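Local atomic coordinates of putative adhesin (Bacteroides fragilis NCTC 9343, PDB entry 3PET), a protein that is of unknown function but, as a putative lipoprotein with a right-handed beta-helix fold, probably takes part in adhesion at the bacterial cell surface. Residues L11-Y16 and Q45-D50; G30-T35 and M81-T86; Q149-H154 and G164-N169. One frame throughout, in Å; residues are numbered along the deposited sequence.

Interaction 1 (L11-Y16 and Q45-D50)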
ATOM      1  N   LEU A  11      10.155 -20.306  25.561  1.00 28.49           N
ATOM      2  CA  LEU A  11       9.694 -18.930  25.426  1.00 27.36           C
ATOM      3  C   LEU A  11      10.289 -18.110  26.544  1.00 28.91           C
ATOM      4  O   LEU A  11      10.166 -18.463  27.722  1.00 27.37           O
ATOM      5  CB  LEU A  11       8.155 -18.853  25.406  1.00 27.64           C
ATOM      6  CG  LEU A  11       7.463 -19.762  24.372  1.00 32.12           C
ATOM      7  CD1 LEU A  11       5.970 -19.610  24.462  1.00 33.47           C
ATOM      8  CD2 LEU A  11       7.921 -19.448  22.940  1.00 32.44           C
ATOM      9  N   ILE A  12      11.009 -17.054  26.162  1.00 24.26           N
ATOM     10  CA  ILE A  12      11.705 -16.193  27.105  1.00 23.05           C
ATOM     11  C   ILE A  12      11.324 -14.738  26.931  1.00 27.43           C
ATOM     12  O   ILE A  12      10.789 -14.331  25.892  1.00 26.36           O
ATOM     13  CB  ILE A  12      13.263 -16.336  26.936  1.00 25.97           C
ATOM     14  CG1 ILE A  12      13.743 -15.788  25.571  1.00 25.43           C
ATOM     15  CG2 ILE A  12      13.775 -17.773  27.200  1.00 26.50           C
ATOM     16  CD1 ILE A  12      15.026 -15.024  25.584  1.00 36.85           C
ATOM     17  N   THR A  13      11.645 -13.952  27.959  1.00 23.41           N
ATOM     18  CA  THR A  13      11.633 -12.511  27.920  1.00 21.98           C
ATOM     19  C   THR A  13      13.067 -12.080  28.134  1.00 25.80           C
ATOM     20  O   THR A  13      13.691 -12.416  29.158  1.00 24.60           O
ATOM     21  CB  THR A  13      10.679 -11.850  28.921  1.00 27.65           C
ATOM     22  OG1 THR A  13       9.340 -12.216  28.630  1.00 29.16           O
ATOM     23  CG2 THR A  13      10.777 -10.333  28.883  1.00 25.60           C
ATOM     24  N   ARG A  14      13.596 -11.353  27.164  1.00 22.13           N
ATOM     25  CA  ARG A  14      14.932 -10.800  27.302  0.50 21.32           C
ATOM     26  C   ARG A  14      14.779  -9.324  27.641  1.00 23.90           C
ATOM     27  O   ARG A  14      14.039  -8.597  26.970  1.00 20.07           O
ATOM     28  CB  ARG A  14      15.775 -11.038  26.046  0.50 20.80           C
ATOM     29  CG  ARG A  14      17.214 -10.578  26.170  0.50 24.94           C
ATOM     30  CD  ARG A  14      18.056 -11.245  25.105  0.50 29.12           C
ATOM     31  NE  ARG A  14      19.386 -10.648  24.997  0.50 33.69           N
ATOM     32  CZ  ARG A  14      20.314 -11.048  24.132  0.50 43.82           C
ATOM     33  NH1 ARG A  14      20.072 -12.060  23.308  0.50 24.55           N
ATOM     34  NH2 ARG A  14      21.495 -10.443  24.091  0.50 27.64           N
ATOM     35  N   ASP A  15      15.425  -8.902  28.717  1.00 24.19           N
ATOM     36  CA  ASP A  15      15.377  -7.518  29.165  1.00 24.98           C
ATOM     37  C   ASP A  15      16.682  -6.844  28.781  1.00 30.66           C
ATOM     38  O   ASP A  15      17.762  -7.355  29.099  1.00 30.46           O
ATOM     39  CB  ASP A  15      15.128  -7.443  30.677  1.00 27.35           C
ATOM     40  CG  ASP A  15      14.899  -6.046  31.214  1.00 40.65           C
ATOM     41  OD1 ASP A  15      14.573  -5.157  30.422  1.00 40.93           O
ATOM     42  OD2 ASP A  15      15.021  -5.855  32.439  1.00 53.43           O
ATOM     43  N   TYR A  16      16.581  -5.713  28.065  1.00 27.03           N
ATOM     44  CA  TYR A  16      17.725  -4.911  27.642  1.00 26.84           C
ATOM     45  C   TYR A  16      17.691  -3.594  28.402  1.00 33.35           C
ATOM     46  O   TYR A  16      16.764  -2.774  28.231  1.00 32.61           O
ATOM     47  CB  TYR A  16      17.722  -4.662  26.114  1.00 27.19           C
ATOM     48  CG  TYR A  16      17.496  -5.890  25.249  1.00 27.52           C
ATOM     49  CD1 TYR A  16      16.229  -6.451  25.117  1.00 28.61           C
ATOM     50  CD2 TYR A  16      18.533  -6.444  24.502  1.00 28.80           C
ATOM     51  CE1 TYR A  16      16.010  -7.573  24.320  1.00 28.57           C
ATOM     52  CE2 TYR A  16      18.323  -7.566  23.687  1.00 29.71           C
ATOM     53  CZ  TYR A  16      17.049  -8.107  23.574  1.00 36.49           C
ATOM     54  OH  TYR A  16      16.796  -9.212  22.782  1.00 42.09           O
ATOM     55  N   GLN A  45      11.880  -4.887  26.455  1.00 19.56           N
ATOM     56  CA  GLN A  45      11.715  -6.324  26.640  1.00 19.75           C
ATOM     57  C   GLN A  45      11.281  -6.949  25.361  1.00 22.74           C
ATOM     58  O   GLN A  45      10.416  -6.406  24.658  1.00 21.66           O
ATOM     59  CB  GLN A  45      10.722  -6.681  27.755  1.00 21.96           C
ATOM     60  CG  GLN A  45      11.069  -6.043  29.086  1.00 35.87           C
ATOM     61  CD  GLN A  45      10.255  -6.556  30.227  1.00 57.34           C
ATOM     62  OE1 GLN A  45       9.096  -6.979  30.085  1.00 49.29           O
ATOM     63  NE2 GLN A  45      10.851  -6.489  31.404  1.00 57.21           N
ATOM     64  N   ILE A  46      11.875  -8.099  25.049  1.00 20.87           N
ATOM     65  CA  ILE A  46      11.512  -8.855  23.852  1.00 19.88           C
ATOM     66  C   ILE A  46      11.129 -10.260  24.300  1.00 22.45           C
ATOM     67  O   ILE A  46      11.908 -10.946  24.965  1.00 20.61           O
ATOM     68  CB  ILE A  46      12.577  -8.824  22.729  1.00 22.83           C
ATOM     69  CG1 ILE A  46      12.874  -7.336  22.310  1.00 23.93           C
ATOM     70  CG2 ILE A  46      12.072  -9.636  21.501  1.00 21.87           C
ATOM     71  CD1 ILE A  46      14.055  -7.083  21.374  1.00 29.99           C
ATOM     72  N   TYR A  47       9.899 -10.648  23.964  1.00 19.90           N
ATOM     73  CA  TYR A  47       9.320 -11.944  24.286  1.00 19.57           C
ATOM     74  C   TYR A  47       9.212 -12.809  23.044  1.00 23.07           C
ATOM     75  O   TYR A  47       8.791 -12.336  21.993  1.00 21.47           O
ATOM     76  CB  TYR A  47       7.933 -11.763  24.918  1.00 20.91           C
ATOM     77  CG  TYR A  47       7.212 -13.066  25.198  1.00 24.08           C
ATOM     78  CD1 TYR A  47       7.445 -13.780  26.376  1.00 26.29           C
ATOM     79  CD2 TYR A  47       6.331 -13.613  24.267  1.00 25.51           C
ATOM     80  CE1 TYR A  47       6.816 -15.003  26.625  1.00 26.65           C
ATOM     81  CE2 TYR A  47       5.691 -14.838  24.508  1.00 27.22           C
ATOM     82  CZ  TYR A  47       5.929 -15.520  25.698  1.00 35.91           C
ATOM     83  OH  TYR A  47       5.311 -16.724  25.990  1.00 37.06           O
ATOM     84  N   GLY A  48       9.517 -14.088  23.181  1.00 20.62           N
ATOM     85  CA  GLY A  48       9.356 -15.029  22.084  1.00 20.15           C
ATOM     86  C   GLY A  48      10.262 -16.213  22.266  1.00 26.04           C
ATOM     87  O   GLY A  48      10.923 -16.323  23.308  1.00 25.60           O
ATOM     88  N   PRO A  49      10.332 -17.106  21.250  1.00 23.26           N
ATOM     89  CA  PRO A  49      11.262 -18.247  21.336  1.00 22.72           C
ATOM     90  C   PRO A  49      12.686 -17.711  21.471  1.00 26.15           C
ATOM     91  O   PRO A  49      13.024 -16.739  20.790  1.00 24.35           O
ATOM     92  CB  PRO A  49      11.039 -18.988  20.007  1.00 24.37           C
ATOM     93  CG  PRO A  49       9.748 -18.490  19.491  1.00 28.00           C
ATOM     94  CD  PRO A  49       9.616 -17.087  19.958  1.00 23.64           C
ATOM     95  N   ASP A  50      13.502 -18.299  22.362  1.00 25.48           N
ATOM     96  CA  ASP A  50      14.839 -17.766  22.659  1.00 26.92           C
ATOM     97  C   ASP A  50      15.761 -17.643  21.446  1.00 33.64           C
ATOM     98  O   ASP A  50      16.510 -16.676  21.397  1.00 34.78           O
ATOM     99  CB  ASP A  50      15.553 -18.540  23.795  1.00 29.52           C
ATOM    100  CG  ASP A  50      15.736 -20.035  23.618  1.00 39.65           C
ATOM    101  OD1 ASP A  50      15.288 -20.572  22.586  1.00 37.94           O
ATOM    102  OD2 ASP A  50      16.323 -20.672  24.526  1.00 49.88           O
TER

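Interaction 2 (G30-T35 and M81-T86)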
ATOM      1  N   GLY A  30       7.617  -8.555  14.211  1.00 17.40           N
ATOM      2  CA  GLY A  30       6.908  -8.716  15.475  1.00 17.04           C
ATOM      3  C   GLY A  30       6.180  -7.460  15.871  1.00 20.63           C
ATOM      4  O   GLY A  30       6.535  -6.360  15.425  1.00 18.76           O
ATOM      5  N   ASN A  31       5.172  -7.618  16.739  1.00 17.58           N
ATOM      6  CA  ASN A  31       4.350  -6.495  17.171  1.00 16.97           C
ATOM      7  C   ASN A  31       5.042  -5.725  18.247  1.00 20.47           C
ATOM      8  O   ASN A  31       5.710  -6.312  19.114  1.00 20.12           O
ATOM      9  CB  ASN A  31       2.969  -6.969  17.629  1.00 15.58           C
ATOM     10  CG  ASN A  31       2.170  -7.572  16.499  1.00 23.37           C
ATOM     11  OD1 ASN A  31       2.266  -7.160  15.346  1.00 19.54           O
ATOM     12  ND2 ASN A  31       1.413  -8.603  16.793  1.00 16.14           N
ATOM     13  N   ILE A  32       4.890  -4.402  18.187  1.00 16.43           N
ATOM     14  CA  ILE A  32       5.515  -3.500  19.159  1.00 16.26           C
ATOM     15  C   ILE A  32       4.456  -2.807  19.995  1.00 20.11           C
ATOM     16  O   ILE A  32       3.490  -2.265  19.443  1.00 18.53           O
ATOM     17  CB  ILE A  32       6.435  -2.471  18.459  1.00 18.49           C
ATOM     18  CG1 ILE A  32       7.603  -3.193  17.733  1.00 17.72           C
ATOM     19  CG2 ILE A  32       6.928  -1.387  19.460  1.00 17.42           C
ATOM     20  CD1 ILE A  32       8.404  -2.317  16.752  1.00 23.32           C
ATOM     21  N   TYR A  33       4.673  -2.777  21.325  1.00 15.58           N
ATOM     22  CA  TYR A  33       3.769  -2.113  22.257  1.00 15.35           C
ATOM     23  C   TYR A  33       4.576  -1.081  23.019  1.00 19.31           C
ATOM     24  O   TYR A  33       5.463  -1.438  23.798  1.00 18.69           O
ATOM     25  CB  TYR A  33       3.091  -3.138  23.210  1.00 17.40           C
ATOM     26  CG  TYR A  33       2.166  -4.099  22.491  1.00 18.69           C
ATOM     27  CD1 TYR A  33       2.657  -5.264  21.897  1.00 20.22           C
ATOM     28  CD2 TYR A  33       0.815  -3.805  22.327  1.00 18.78           C
ATOM     29  CE1 TYR A  33       1.812  -6.132  21.196  1.00 18.92           C
ATOM     30  CE2 TYR A  33      -0.041  -4.679  21.654  1.00 19.36           C
ATOM     31  CZ  TYR A  33       0.463  -5.830  21.076  1.00 25.25           C
ATOM     32  OH  TYR A  33      -0.402  -6.668  20.418  1.00 25.88           O
ATOM     33  N   TYR A  34       4.300   0.197  22.770  1.00 15.87           N
ATOM     34  CA  TYR A  34       4.988   1.273  23.467  1.00 15.60           C
ATOM     35  C   TYR A  34       4.106   1.792  24.617  1.00 21.22           C
ATOM     36  O   TYR A  34       2.897   1.973  24.452  1.00 21.31           O
ATOM     37  CB  TYR A  34       5.399   2.418  22.511  1.00 16.38           C
ATOM     38  CG  TYR A  34       5.955   3.615  23.254  1.00 17.83           C
ATOM     39  CD1 TYR A  34       7.292   3.653  23.661  1.00 18.44           C
ATOM     40  CD2 TYR A  34       5.126   4.673  23.635  1.00 18.93           C
ATOM     41  CE1 TYR A  34       7.793   4.718  24.410  1.00 15.75           C
ATOM     42  CE2 TYR A  34       5.616   5.738  24.394  1.00 19.67           C
ATOM     43  CZ  TYR A  34       6.949   5.753  24.782  1.00 21.62           C
ATOM     44  OH  TYR A  34       7.421   6.790  25.545  1.00 17.01           O
ATOM     45  N   THR A  35       4.733   2.035  25.765  1.00 18.01           N
ATOM     46  CA  THR A  35       4.121   2.614  26.950  1.00 19.94           C
ATOM     47  C   THR A  35       4.945   3.828  27.371  1.00 23.18           C
ATOM     48  O   THR A  35       6.170   3.740  27.456  1.00 21.58           O
ATOM     49  CB  THR A  35       4.037   1.583  28.109  1.00 28.37           C
ATOM     50  OG1 THR A  35       3.297   0.442  27.674  1.00 28.63           O
ATOM     51  CG2 THR A  35       3.369   2.182  29.387  1.00 25.33           C
HETATM   52  N   MSE A  81       6.379 -13.526  18.852  1.00 27.26           N
HETATM   53  CA  MSE A  81       7.294 -12.374  19.012  1.00 24.15           C
HETATM   54  C   MSE A  81       6.550 -11.120  19.504  1.00 27.57           C
HETATM   55  O   MSE A  81       5.605 -10.674  18.850  1.00 28.31           O
HETATM   56  CB  MSE A  81       8.031 -12.055  17.697  1.00 24.29           C
HETATM   57  CG  MSE A  81       9.069 -13.105  17.307  1.00 29.36           C
HETATM   58 SE   MSE A  81      10.448 -13.418  18.685  0.75 34.93          SE
HETATM   59  CE  MSE A  81      11.202 -11.690  18.723  1.00 29.46           C
ATOM     60  N   LYS A  82       6.942 -10.582  20.667  1.00 21.59           N
ATOM     61  CA  LYS A  82       6.326  -9.359  21.202  1.00 19.66           C
ATOM     62  C   LYS A  82       7.427  -8.448  21.724  1.00 22.30           C
ATOM     63  O   LYS A  82       8.256  -8.877  22.543  1.00 21.71           O
ATOM     64  CB  LYS A  82       5.284  -9.655  22.294  1.00 21.60           C
ATOM     65  CG  LYS A  82       4.433  -8.440  22.616  1.00 27.16           C
ATOM     66  CD  LYS A  82       3.830  -8.454  24.010  1.00 39.39           C
ATOM     67  CE  LYS A  82       2.578  -9.284  24.095  1.00 53.66           C
ATOM     68  NZ  LYS A  82       1.934  -9.199  25.433  1.00 58.28           N
ATOM     69  N   ILE A  83       7.454  -7.213  21.220  1.00 16.05           N
ATOM     70  CA  ILE A  83       8.441  -6.217  21.624  1.00 15.05           C
ATOM     71  C   ILE A  83       7.730  -5.180  22.494  1.00 20.28           C
ATOM     72  O   ILE A  83       6.802  -4.533  22.033  1.00 21.25           O
ATOM     73  CB  ILE A  83       9.143  -5.592  20.375  1.00 16.89           C
ATOM     74  CG1 ILE A  83       9.876  -6.687  19.548  1.00 14.59           C
ATOM     75  CG2 ILE A  83      10.104  -4.451  20.791  1.00 18.35           C
ATOM     76  CD1 ILE A  83      10.151  -6.327  18.036  1.00 17.34           C
ATOM     77  N   THR A  84       8.159  -5.032  23.752  1.00 16.52           N
ATOM     78  CA  THR A  84       7.564  -4.114  24.709  1.00 16.38           C
ATOM     79  C   THR A  84       8.586  -3.023  24.985  1.00 21.51           C
ATOM     80  O   THR A  84       9.709  -3.299  25.423  1.00 20.28           O
ATOM     81  CB  THR A  84       7.102  -4.897  25.944  1.00 28.36           C
ATOM     82  OG1 THR A  84       6.026  -5.735  25.523  1.00 28.35           O
ATOM     83  CG2 THR A  84       6.603  -3.995  27.069  1.00 29.20           C
ATOM     84  N   ILE A  85       8.198  -1.772  24.687  1.00 17.87           N
ATOM     85  CA  ILE A  85       9.089  -0.618  24.828  1.00 16.64           C
ATOM     86  C   ILE A  85       8.472   0.418  25.788  1.00 21.12           C
ATOM     87  O   ILE A  85       7.271   0.684  25.735  1.00 18.37           O
ATOM     88  CB  ILE A  85       9.371   0.014  23.429  1.00 17.73           C
ATOM     89  CG1 ILE A  85       9.805  -1.039  22.373  1.00 17.54           C
ATOM     90  CG2 ILE A  85      10.406   1.162  23.529  1.00 16.32           C
ATOM     91  CD1 ILE A  85      10.138  -0.456  20.921  1.00 18.27           C
ATOM     92  N   THR A  86       9.296   0.992  26.666  1.00 19.88           N
ATOM     93  CA  THR A  86       8.825   2.050  27.546  1.00 19.79           C
ATOM     94  C   THR A  86       9.927   3.066  27.751  1.00 21.95           C
ATOM     95  O   THR A  86      11.102   2.719  27.877  1.00 19.96           O
ATOM     96  CB  THR A  86       8.182   1.561  28.880  1.00 29.57           C
ATOM     97  OG1 THR A  86       7.720   2.707  29.613  1.00 36.34           O
ATOM     98  CG2 THR A  86       9.090   0.743  29.731  1.00 24.18           C
TER
HETATM   99  O   HOH W   1       4.109 -10.502  16.857  1.00 33.81           O

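Interaction 3 (Q149-H154 and G164-N169)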
ATOM      1  N   GLN A 149      -2.606  20.186  18.140  1.00 23.04           N
ATOM      2  CA  GLN A 149      -2.861  21.563  17.732  1.00 22.94           C
ATOM      3  C   GLN A 149      -2.784  21.584  16.209  1.00 24.26           C
ATOM      4  O   GLN A 149      -3.643  22.145  15.549  1.00 22.53           O
ATOM      5  CB  GLN A 149      -1.875  22.547  18.391  1.00 25.20           C
ATOM      6  CG  GLN A 149      -2.187  22.846  19.861  1.00 23.77           C
ATOM      7  CD  GLN A 149      -3.484  23.618  20.074  1.00 46.45           C
ATOM      8  OE1 GLN A 149      -3.963  24.367  19.211  1.00 43.33           O
ATOM      9  NE2 GLN A 149      -4.085  23.448  21.238  1.00 44.54           N
ATOM     10  N   ILE A 150      -1.778  20.890  15.659  1.00 21.34           N
ATOM     11  CA  ILE A 150      -1.541  20.738  14.221  1.00 21.15           C
ATOM     12  C   ILE A 150      -1.366  19.258  13.915  1.00 22.14           C
ATOM     13  O   ILE A 150      -0.615  18.581  14.623  1.00 19.33           O
ATOM     14  CB  ILE A 150      -0.298  21.561  13.727  1.00 25.66           C
ATOM     15  CG1 ILE A 150      -0.429  23.056  14.093  1.00 27.93           C
ATOM     16  CG2 ILE A 150      -0.106  21.398  12.176  1.00 28.18           C
ATOM     17  CD1 ILE A 150       0.899  23.825  14.227  1.00 40.69           C
ATOM     18  N   ALA A 151      -2.017  18.766  12.840  1.00 19.90           N
ATOM     19  CA  ALA A 151      -1.850  17.378  12.371  1.00 17.92           C
ATOM     20  C   ALA A 151      -1.602  17.369  10.870  1.00 20.01           C
ATOM     21  O   ALA A 151      -2.469  17.784  10.085  1.00 18.21           O
ATOM     22  CB  ALA A 151      -3.070  16.527  12.721  1.00 18.20           C
ATOM     23  N   ALA A 152      -0.397  16.957  10.482  1.00 15.17           N
ATOM     24  CA  ALA A 152       0.005  16.807   9.092  1.00 15.83           C
ATOM     25  C   ALA A 152      -0.110  15.322   8.781  1.00 18.75           C
ATOM     26  O   ALA A 152       0.543  14.504   9.439  1.00 19.22           O
ATOM     27  CB  ALA A 152       1.432  17.338   8.876  1.00 16.87           C
ATOM     28  N   LEU A 153      -1.038  14.964   7.887  1.00 13.62           N
ATOM     29  CA  LEU A 153      -1.356  13.569   7.543  1.00 12.49           C
ATOM     30  C   LEU A 153      -1.085  13.346   6.080  1.00 19.95           C
ATOM     31  O   LEU A 153      -1.821  13.873   5.236  1.00 18.27           O
ATOM     32  CB  LEU A 153      -2.839  13.264   7.894  1.00 11.77           C
ATOM     33  CG  LEU A 153      -3.298  13.626   9.324  1.00 15.39           C
ATOM     34  CD1 LEU A 153      -4.806  13.400   9.503  1.00 14.13           C
ATOM     35  CD2 LEU A 153      -2.518  12.835  10.391  1.00 16.41           C
ATOM     36  N   HIS A 154       0.001  12.616   5.764  1.00 18.61           N
ATOM     37  CA  HIS A 154       0.427  12.400   4.388  1.00 19.82           C
ATOM     38  C   HIS A 154       0.507  10.911   4.105  1.00 23.16           C
ATOM     39  O   HIS A 154       1.398  10.216   4.601  1.00 22.80           O
ATOM     40  CB  HIS A 154       1.785  13.097   4.106  1.00 21.52           C
ATOM     41  CG  HIS A 154       1.805  14.552   4.461  1.00 26.15           C
ATOM     42  ND1 HIS A 154       1.031  15.488   3.775  1.00 28.82           N
ATOM     43  CD2 HIS A 154       2.499  15.191   5.428  1.00 28.56           C
ATOM     44  CE1 HIS A 154       1.265  16.649   4.361  1.00 28.45           C
ATOM     45  NE2 HIS A 154       2.145  16.521   5.358  1.00 28.94           N
ATOM     46  N   GLY A 164     -10.208  10.233  12.463  1.00 16.94           N
ATOM     47  CA  GLY A 164     -11.494  10.891  12.713  1.00 17.03           C
ATOM     48  C   GLY A 164     -11.678  11.257  14.179  1.00 20.12           C
ATOM     49  O   GLY A 164     -12.343  12.249  14.495  1.00 20.39           O
ATOM     50  N   ASN A 165     -11.076  10.470  15.083  1.00 17.76           N
ATOM     51  CA  ASN A 165     -11.125  10.717  16.537  1.00 18.48           C
ATOM     52  C   ASN A 165      -9.855  11.402  17.051  1.00 21.50           C
ATOM     53  O   ASN A 165      -9.610  11.433  18.260  1.00 20.38           O
ATOM     54  CB  ASN A 165     -11.406   9.439  17.307  1.00 26.11           C
ATOM     55  CG  ASN A 165     -12.749   8.871  16.947  1.00 49.24           C
ATOM     56  OD1 ASN A 165     -13.720   9.605  16.764  1.00 34.19           O
ATOM     57  ND2 ASN A 165     -12.817   7.568  16.763  1.00 46.46           N
ATOM     58  N   LEU A 166      -9.067  11.981  16.122  1.00 18.20           N
ATOM     59  CA  LEU A 166      -7.938  12.807  16.465  1.00 19.20           C
ATOM     60  C   LEU A 166      -8.381  14.241  16.214  1.00 22.84           C
ATOM     61  O   LEU A 166      -8.404  14.675  15.059  1.00 20.89           O
ATOM     62  CB  LEU A 166      -6.649  12.445  15.716  1.00 18.95           C
ATOM     63  CG  LEU A 166      -5.466  13.339  16.130  1.00 24.23           C
ATOM     64  CD1 LEU A 166      -4.643  12.707  17.251  1.00 23.56           C
ATOM     65  CD2 LEU A 166      -4.667  13.707  14.965  1.00 30.05           C
ATOM     66  N   ARG A 167      -8.822  14.934  17.289  1.00 19.81           N
ATOM     67  CA  ARG A 167      -9.310  16.320  17.210  1.00 21.58           C
ATOM     68  C   ARG A 167      -8.130  17.280  17.069  1.00 23.88           C
ATOM     69  O   ARG A 167      -7.339  17.417  18.003  1.00 22.86           O
ATOM     70  CB  ARG A 167     -10.170  16.684  18.458  1.00 24.38           C
ATOM     71  CG  ARG A 167     -11.489  15.920  18.562  1.00 42.60           C
ATOM     72  CD  ARG A 167     -11.722  15.378  19.970  1.00 62.27           C
ATOM     73  NE  ARG A 167     -11.372  13.958  20.080  1.00 67.42           N
ATOM     74  CZ  ARG A 167     -10.825  13.386  21.154  1.00 71.24           C
ATOM     75  NH1 ARG A 167     -10.551  14.108  22.235  1.00 52.88           N
ATOM     76  NH2 ARG A 167     -10.544  12.091  21.151  1.00 48.65           N
ATOM     77  N   ALA A 168      -7.988  17.917  15.895  1.00 19.68           N
ATOM     78  CA  ALA A 168      -6.896  18.861  15.641  1.00 19.67           C
ATOM     79  C   ALA A 168      -7.445  20.244  15.303  1.00 24.73           C
ATOM     80  O   ALA A 168      -8.524  20.334  14.718  1.00 25.81           O
ATOM     81  CB  ALA A 168      -6.021  18.360  14.502  1.00 19.69           C
ATOM     82  N   ASN A 169      -6.710  21.314  15.643  1.00 18.48           N
ATOM     83  CA  ASN A 169      -7.165  22.652  15.259  1.00 17.94           C
ATOM     84  C   ASN A 169      -6.870  22.900  13.791  1.00 20.48           C
ATOM     85  O   ASN A 169      -7.742  23.352  13.074  1.00 21.31           O
ATOM     86  CB  ASN A 169      -6.556  23.738  16.150  1.00 19.60           C
ATOM     87  CG  ASN A 169      -7.265  23.825  17.474  1.00 41.06           C
ATOM     88  OD1 ASN A 169      -8.490  23.688  17.566  1.00 35.58           O
ATOM     89  ND2 ASN A 169      -6.518  24.052  18.521  1.00 34.82           N
TER

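Interaction 1 (L11-Y16 and Q45-D50)
Tyr47 lies across Leu11 and Thr13 where two antiparallel strands, 11-16 and the end of 43-47, pair at one end of the right-handed beta-helix. Paired amides of Ile12 with Gly48 and of Arg14 with Ile46 give four backbone hydrogen bonds, typified by Arg14 N to Ile46 O at 2.8 Å.

Tyr47 can be followed outward from its CB, which lies beside Ile12 O and Thr13 OG1. CG stands anti to the backbone N (chi1 176°), which sets it beside its own carbonyl carbon and near Ile12 O. Next along the ring, CD1 has Thr13 OG1 at its edge, in the ring plane, 3.3 Å away; the two side chains cross at about a right angle. CZ then reaches Leu11 CB at 4.0 Å, and at the tip the OH comes within 3.3 Å of Leu11 CD1. A tyrosine suits this partly exposed face because its long flat ring reaches from Thr13 to Leu11. The other methyl of Leu11, CD2, rests on the proline ring, 4.0 Å from Pro49 CG.

Gly48 bends the chain out of the strand at backbone angles (phi 156°, psi -173°) that a residue lacking CB adopts comfortably. Pro49, whose ring restricts phi, follows at the N-cap position of helix 50-53. Asp50 then lays its CB over Ile12, 3.7 Å from CG1, while its carboxylate OD1 is hydrogen-bonded to Ser8.

Ile12 and Ile46 project from the sheet face opposite to Tyr47, and both touch Val53 of the short helix. Beside them the ring of Tyr16 approaches Ile46 obliquely, bringing its CE1 to 3.6 Å from the CD1 methyl of the isoleucine.

Interaction 2 (G30-T35 and M81-T86)
Ile32 and Ile83 lie side by side and point the same way, paired on adjacent parallel strands of the beta-helix, with Ile32 CG1 3.9 Å from Ile83 CB. Ile85 crosses Ile32 obliquely, bringing its CD1 to 3.6 Å from Ile32 CG2. Tyr34 is turned at about a right angle to Ile85, whose CG2 methyl sits at the edge of the ring and in its plane, 4.0 Å from CD1. These branched and aromatic groups suit the buried face, where Ile24 and Leu67 also pack; the hydroxyl of Tyr34 is hydrogen-bonded to Ser87.

On the other face Tyr33 and Lys82 cross at about a right angle. Lys82 CG meets the ring obliquely, 3.7 Å from Tyr33 CD1, and a bend at chi3 (-82°) turns CE aside. NZ is hydrogen-bonded to a tetraethylene glycol; the ring offers at most a weak cation-pi attraction. Tyr33 also stacks with His102.

Four backbone bonds link the strands, donated alternately by Ile83, Tyr33, Ile85 and Thr35, and Thr86 OG1 donates to Thr35 O at 2.8 Å from above the carbonyl plane. The chemistry is thus divided: mainly apolar contacts pack the inner face, whereas amphipathic side chains suit the outer.

Interaction 3 (Q149-H154 and G164-N169)
Asn169 ND2 donates to Gln149 OE1 at 2.7 Å, with an N-H...O angle of 147°. The acceptor lies in the amide plane of Asn169, but the nitrogen stands above the carbonyl plane of Gln149, and the two amide groups are turned 50° from each other. Although the first bond of the Gln149 side chain leads away from Asn169, a bend at chi2 (-67°) turns CD back, so that the two side chains run side by side and point the same way. The backbone adds a weak hydrogen bond from Asn169 N to Gln149 O, 3.2 Å long. Amides suit this corner because each offers both donor and acceptor while staying uncharged.

Inward from the corner the contact becomes apolar. Ala151 CB faces Ala168 CB at 3.9 Å, both groups small enough for the two chains to come close here. Leu166 brings CD2 to 3.9 Å from the same Ala151 methyl and touches Leu132 as well.

Gln149 and Ala151 form backbone bonds with Ala170, so the chain has by then completed a circuit. Stacked corners and an interior filled by small and aliphatic side chains are typical of the right-handed parallel beta-helix.

Interactions 1 and 2 are neighbours, their centres 11 Å apart, because strand 43-47 lies between 11-16 and 82-87. Gln45 O and Thr84 N, 2.8 Å apart, probably form a hydrogen bond between them, and Met81 CE packs 3.6 Å from Ile46 CG2. Interaction 3 belongs to later coils, its centre about 25 Å from that of interaction 2 and 36 Å from that of interaction 1, with no touch. The three thus sample the helix from its antiparallel end into its parallel coils. Tetraethylene glycol molecules, probably from the crystallisation liquor, lie near Lys82 of interaction 2 and Gln149 of interaction 3.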